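Local coordinates for mutual gliding-motility protein MglA (Myxococcus xanthus DK 1622, PDB 6H17), which binds GTP and acts as an intracellular GTPase switch that coordinates social and adventurous gliding and controls the direction and speed of movement, at residues Phe84-Ala87 / Ser88-Leu91; Gly128-Leu131 / Asn132-Pro135. All coordinates share one frame; numbering follows the deposited sequence.

Contact 1: residues Phe84-Ala87 / Ser88-Leu91; sequences FYDA and SRKL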
ATOM      1  N   PHE A  84     -12.040  10.153   9.631  1.00 16.85           N
ATOM      2  CA  PHE A  84     -11.665  11.431  10.224  1.00 18.97           C
ATOM      3  C   PHE A  84     -10.216  11.817   9.982  1.00 18.48           C
ATOM      4  O   PHE A  84      -9.879  12.998  10.105  1.00 19.23           O
ATOM      5  CB  PHE A  84     -11.902  11.357  11.748  1.00 29.82           C
ATOM      6  CG  PHE A  84     -11.542  12.617  12.497  1.00 47.05           C
ATOM      7  CD1 PHE A  84     -12.473  13.632  12.660  1.00 50.79           C
ATOM      8  CD2 PHE A  84     -10.283  12.775  13.059  1.00 51.32           C
ATOM      9  CE1 PHE A  84     -12.147  14.788  13.352  1.00 44.39           C
ATOM     10  CE2 PHE A  84      -9.955  13.925  13.750  1.00 46.84           C
ATOM     11  CZ  PHE A  84     -10.886  14.931  13.897  1.00 46.70           C
ATOM     12  N   TYR A  85      -9.339  10.861   9.698  1.00 16.19           N
ATOM     13  CA  TYR A  85      -7.891  11.086   9.735  1.00 15.11           C
ATOM     14  C   TYR A  85      -7.298  11.460   8.387  1.00 15.27           C
ATOM     15  O   TYR A  85      -6.187  11.060   8.030  1.00 15.08           O
ATOM     16  CB  TYR A  85      -7.184   9.869  10.340  1.00 15.35           C
ATOM     17  CG  TYR A  85      -7.677   9.571  11.722  1.00 15.60           C
ATOM     18  CD1 TYR A  85      -7.505  10.489  12.746  1.00 19.29           C
ATOM     19  CD2 TYR A  85      -8.309   8.383  12.009  1.00 18.35           C
ATOM     20  CE1 TYR A  85      -7.978  10.233  14.026  1.00 22.06           C
ATOM     21  CE2 TYR A  85      -8.784   8.112  13.282  1.00 22.28           C
ATOM     22  CZ  TYR A  85      -8.610   9.038  14.280  1.00 19.46           C
ATOM     23  OH  TYR A  85      -9.071   8.769  15.558  1.00 26.89           O
ATOM     24  N   ASP A  86      -8.024  12.286   7.626  1.00 15.35           N
ATOM     25  CA  ASP A  86      -7.549  12.699   6.305  1.00 15.29           C
ATOM     26  C   ASP A  86      -6.202  13.409   6.386  1.00 14.05           C
ATOM     27  O   ASP A  86      -5.331  13.201   5.541  1.00 14.76           O
ATOM     28  CB  ASP A  86      -8.593  13.606   5.650  1.00 15.81           C
ATOM     29  CG  ASP A  86      -8.512  13.605   4.135  1.00 15.81           C
ATOM     30  OD1 ASP A  86      -8.038  12.621   3.546  1.00 17.12           O
ATOM     31  OD2 ASP A  86      -8.982  14.615   3.532  1.00 18.66           O
ATOM     32  N   ALA A  87      -6.000  14.243   7.407  1.00 15.33           N
ATOM     33  CA  ALA A  87      -4.751  14.989   7.487  1.00 15.83           C
ATOM     34  C   ALA A  87      -3.550  14.050   7.577  1.00 15.65           C
ATOM     35  O   ALA A  87      -2.518  14.271   6.935  1.00 16.32           O
ATOM     36  CB  ALA A  87      -4.779  15.954   8.675  1.00 19.15           C
ATOM     37  N   SER A  88      -3.678  12.973   8.362  0.63 16.56           N
ATOM     38  CA  SER A  88      -2.592  12.008   8.479  0.63 16.04           C
ATOM     39  C   SER A  88      -2.334  11.313   7.156  0.63 15.67           C
ATOM     40  O   SER A  88      -1.178  11.116   6.756  0.63 16.93           O
ATOM     41  CB  SER A  88      -2.950  10.953   9.526  0.63 20.15           C
ATOM     42  OG  SER A  88      -2.970  11.492  10.825  0.63 25.45           O
ATOM     43  N   ARG A  89      -3.401  10.893   6.478  1.00 15.15           N
ATOM     44  CA  ARG A  89      -3.238  10.229   5.197  1.00 13.92           C
ATOM     45  C   ARG A  89      -2.509  11.127   4.216  1.00 14.55           C
ATOM     46  O   ARG A  89      -1.652  10.664   3.456  1.00 15.21           O
ATOM     47  CB  ARG A  89      -4.593   9.824   4.623  1.00 14.21           C
ATOM     48  CG  ARG A  89      -5.303   8.769   5.450  1.00 14.60           C
ATOM     49  CD  ARG A  89      -6.514   8.202   4.749  1.00 12.41           C
ATOM     50  NE  ARG A  89      -7.661   9.090   4.671  1.00 14.09           N
ATOM     51  CZ  ARG A  89      -8.554   9.232   5.631  1.00 13.76           C
ATOM     52  NH1 ARG A  89      -8.375   8.607   6.789  1.00 14.51           N
ATOM     53  NH2 ARG A  89      -9.612  10.014   5.461  1.00 15.31           N
ATOM     54  N   LYS A  90      -2.840  12.419   4.214  1.00 14.44           N
ATOM     55  CA  LYS A  90      -2.199  13.343   3.287  1.00 14.42           C
ATOM     56  C   LYS A  90      -0.715  13.500   3.588  1.00 14.93           C
ATOM     57  O   LYS A  90       0.101  13.584   2.666  1.00 17.03           O
ATOM     58  CB  LYS A  90      -2.940  14.681   3.315  1.00 15.56           C
ATOM     59  CG  LYS A  90      -4.321  14.543   2.694  1.00 17.64           C
ATOM     60  CD  LYS A  90      -5.285  15.632   3.094  1.00 22.56           C
ATOM     61  CE  LYS A  90      -4.879  16.941   2.498  1.00 23.06           C
ATOM     62  NZ  LYS A  90      -4.913  16.884   1.003  1.00 26.14           N
ATOM     63  N   LEU A  91      -0.334  13.549   4.865  0.57 15.34           N
ATOM     64  CA  LEU A  91       1.083  13.625   5.196  0.57 15.91           C
ATOM     65  C   LEU A  91       1.826  12.405   4.665  0.57 15.55           C
ATOM     66  O   LEU A  91       2.894  12.524   4.047  0.57 15.87           O
ATOM     67  CB  LEU A  91       1.258  13.743   6.708  0.57 18.92           C
ATOM     68  CG  LEU A  91       0.777  15.035   7.367  0.57 22.15           C
ATOM     69  CD1 LEU A  91       1.045  15.007   8.870  0.57 26.97           C
ATOM     70  CD2 LEU A  91       1.430  16.249   6.733  0.57 28.51           C
TER

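Contact 2: residues Gly128-Leu131 / Asn132-Pro135; sequences GYDL and NKIP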
ATOM      1  N   GLY A 128      -0.599  16.903  -6.572  1.00 28.70           N
ATOM      2  CA  GLY A 128      -0.120  16.971  -7.937  1.00 31.83           C
ATOM      3  C   GLY A 128       0.067  15.645  -8.632  1.00 32.47           C
ATOM      4  O   GLY A 128       0.657  15.611  -9.719  1.00 35.31           O
ATOM      5  N   TYR A 129      -0.399  14.552  -8.041  1.00 24.14           N
ATOM      6  CA  TYR A 129      -0.272  13.229  -8.624  1.00 26.21           C
ATOM      7  C   TYR A 129      -1.596  12.837  -9.274  1.00 29.49           C
ATOM      8  O   TYR A 129      -2.605  13.536  -9.142  1.00 33.21           O
ATOM      9  CB  TYR A 129       0.110  12.216  -7.529  1.00 29.42           C
ATOM     10  CG  TYR A 129       1.513  12.370  -6.928  1.00 27.48           C
ATOM     11  CD1 TYR A 129       2.064  13.622  -6.658  1.00 30.49           C
ATOM     12  CD2 TYR A 129       2.264  11.253  -6.603  1.00 24.86           C
ATOM     13  CE1 TYR A 129       3.340  13.743  -6.104  1.00 35.51           C
ATOM     14  CE2 TYR A 129       3.528  11.361  -6.055  1.00 30.04           C
ATOM     15  CZ  TYR A 129       4.064  12.601  -5.803  1.00 30.15           C
ATOM     16  OH  TYR A 129       5.326  12.701  -5.254  1.00 30.46           O
ATOM     17  N   ASP A 130      -1.587  11.693  -9.965  1.00 26.84           N
ATOM     18  CA  ASP A 130      -2.759  11.149 -10.654  1.00 26.35           C
ATOM     19  C   ASP A 130      -2.805   9.642 -10.425  1.00 31.37           C
ATOM     20  O   ASP A 130      -1.883   8.930 -10.831  1.00 25.87           O
ATOM     21  CB  ASP A 130      -2.672  11.459 -12.157  1.00 33.64           C
ATOM     22  CG  ASP A 130      -3.870  10.940 -12.954  1.00 32.11           C
ATOM     23  OD1 ASP A 130      -4.756  10.277 -12.395  1.00 36.67           O
ATOM     24  OD2 ASP A 130      -3.925  11.223 -14.170  1.00 46.37           O
ATOM     25  N   LEU A 131      -3.874   9.152  -9.775  1.00 23.92           N
ATOM     26  CA  LEU A 131      -4.010   7.721  -9.511  1.00 22.76           C
ATOM     27  C   LEU A 131      -3.965   6.891 -10.789  1.00 22.83           C
ATOM     28  O   LEU A 131      -3.539   5.728 -10.763  1.00 26.34           O
ATOM     29  CB  LEU A 131      -5.313   7.439  -8.756  1.00 22.37           C
ATOM     30  CG  LEU A 131      -5.585   5.996  -8.365  1.00 22.17           C
ATOM     31  CD1 LEU A 131      -4.429   5.441  -7.542  1.00 19.52           C
ATOM     32  CD2 LEU A 131      -6.881   5.893  -7.590  1.00 25.93           C
ATOM     33  N   ASN A 132      -4.401   7.469 -11.915  1.00 29.57           N
ATOM     34  CA  ASN A 132      -4.455   6.725 -13.164  1.00 32.51           C
ATOM     35  C   ASN A 132      -3.076   6.414 -13.727  1.00 28.06           C
ATOM     36  O   ASN A 132      -2.951   5.510 -14.558  1.00 40.91           O
ATOM     37  CB  ASN A 132      -5.208   7.529 -14.227  1.00 38.40           C
ATOM     38  CG  ASN A 132      -6.672   7.676 -13.916  1.00 43.26           C
ATOM     39  OD1 ASN A 132      -7.232   6.903 -13.143  1.00 37.13           O
ATOM     40  ND2 ASN A 132      -7.311   8.668 -14.528  1.00 52.57           N
ATOM     41  N   LYS A 133      -2.054   7.152 -13.317  1.00 25.98           N
ATOM     42  CA  LYS A 133      -0.716   7.006 -13.865  1.00 34.61           C
ATOM     43  C   LYS A 133       0.257   6.292 -12.945  1.00 40.91           C
ATOM     44  O   LYS A 133       1.198   5.659 -13.428  1.00 49.01           O
ATOM     45  CB  LYS A 133      -0.144   8.393 -14.171  1.00 40.63           C
ATOM     46  CG  LYS A 133      -0.922   9.147 -15.225  1.00 51.54           C
ATOM     47  CD  LYS A 133      -0.157  10.386 -15.646  1.00 54.79           C
ATOM     48  CE  LYS A 133      -0.990  11.648 -15.522  1.00 60.95           C
ATOM     49  NZ  LYS A 133      -1.379  12.171 -16.860  1.00 65.71           N
ATOM     50  N   ILE A 134       0.050   6.371 -11.638  1.00 22.93           N
ATOM     51  CA  ILE A 134       1.015   5.893 -10.650  1.00 20.31           C
ATOM     52  C   ILE A 134       0.980   4.368 -10.578  1.00 16.48           C
ATOM     53  O   ILE A 134      -0.075   3.753 -10.795  1.00 18.91           O
ATOM     54  CB  ILE A 134       0.720   6.554  -9.289  1.00 21.13           C
ATOM     55  CG1 ILE A 134       1.892   6.432  -8.318  1.00 30.74           C
ATOM     56  CG2 ILE A 134      -0.514   5.962  -8.671  1.00 20.64           C
ATOM     57  CD1 ILE A 134       1.649   7.151  -6.991  1.00 40.86           C
ATOM     58  N   PRO A 135       2.102   3.714 -10.287  1.00 15.24           N
ATOM     59  CA  PRO A 135       2.055   2.284  -9.946  1.00 15.85           C
ATOM     60  C   PRO A 135       1.023   2.016  -8.862  1.00 14.20           C
ATOM     61  O   PRO A 135       1.047   2.639  -7.793  1.00 14.13           O
ATOM     62  CB  PRO A 135       3.476   2.007  -9.458  1.00 14.89           C
ATOM     63  CG  PRO A 135       4.300   2.953 -10.308  1.00 15.39           C
ATOM     64  CD  PRO A 135       3.495   4.211 -10.342  1.00 14.86           C
TER

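Contact 1: residues Phe84-Ala87 / Ser88-Leu91
The N-H of Arg89 points back to Tyr85 O at 3.2 Å, almost straight at 168°, and opens the alpha-helical ladder of helix 86-93, the helix that follows the PGQ loop, a region that corresponds to switch II of small GTPases. Tyr85 holds the N-cap position. Lys90 N to Asp86 O at 2.9 Å and Leu91 N to Ala87 O at 3.1 Å carry the i to i+4 pattern onward. The buried Arg89 bends at chi3 (-73°), which folds its guanidinium back over the start of the helix, with Tyr85 C and Asp86 CA both under one of its faces. A salt bridge of 3.6 Å joins Asp86 OD1 to Arg89 NH2, the two side chains crossing at about a right angle and their flat groups 36° apart. The guanidinium is gripped further from outside: NH1 bonds to the carbonyls of Pro80 and Gln82, NH2 to that of Val83, and NE to Asn119 OD1. Asp86 OD1 in turn takes bonds from the amides of Asn119 and Asn123, so Asn119 of helix 110-125 bridges the acid and the arginine. The charged end of Lys90 bypasses Asp86 and makes a salt bridge to Glu126. Its aliphatic part stays close to the first turn, with CG of Lys90 resting 3.3 Å from Asp86 O and its CD 3.9 Å from Asp86 OD2.

Contact 2: residues Gly128-Leu131 / Asn132-Pro135
Just past Gly128, the positive-phi C-prime residue of the Schellman motif that closes helix 110-125, Tyr129 meets Ile134 at the edge of its ring, near the ring plane, with CD2 of Tyr129 4.2 Å from CD1 of Ile134. Tyr129 N completes the Schellman motif by bonding to Leu124 O. Both Tyr129 and Ile134 also rest on Val96. Next comes Asp130, which carries most of the polar contact. Its CG stands anti to the backbone N (chi1 -179°), a setting that swings the carboxylate forward to the following residues. OD1 of Asp130 accepts the N-H of Asn132 at 2.9 Å, the donor coming from above the carboxylate plane. The other oxygen faces Lys133, whose chain is bent at chi3 and chi4: Asp130 OD2 lies 3.3 Å from Lys133 CE. A long salt bridge of 3.8 Å joins Asp130 OD2 to Lys133 NZ. The backbone oxygen is engaged too, since Asp130 O takes the N-H of Lys133 at 3.1 Å. A weak bond of 3.3 Å runs from Ile134 N to Asp130 O. With an alanine at Asp130, the Asn132 N-H would probably lose its acceptor and the lysine ammonium its counter-charge, leaving the turn to its backbone bonds and apolar contacts. Leu131 turns inward onto Leu120 and Leu124 of the preceding helix, while its CD1 touches Ile134 CG2 at 4.1 Å. Taken together, residues 130-133 make a type I beta turn whose first residue also forms an Asx turn, reversing the chain between helix 110-125 and strand 136-141 in this Ras-like P-loop fold.

Contact 1 comes first along the chain and contact 2 follows in series, their centres 18 Å apart and their nearest atoms about 9 Å apart, without touching. Along the chain, strand 98-104 and helix 110-125 lie between them; strand 98-104 pairs in parallel with strand 136-141, which contact 2 leads into. Helix 110-125 is the shared neighbour: Asn119 and Asn123 reach residues 84-91, while Leu120 and Leu124 pack against Leu131, and Leu124 also against Tyr129. Contact 1 belongs to the nucleotide-facing side, with the side chain of Tyr85 about 7 Å from the bound GTP analogue, whereas contact 2 is a surface loop. The helix thus borders both the presumed switch II region and the connection into strand 136-141.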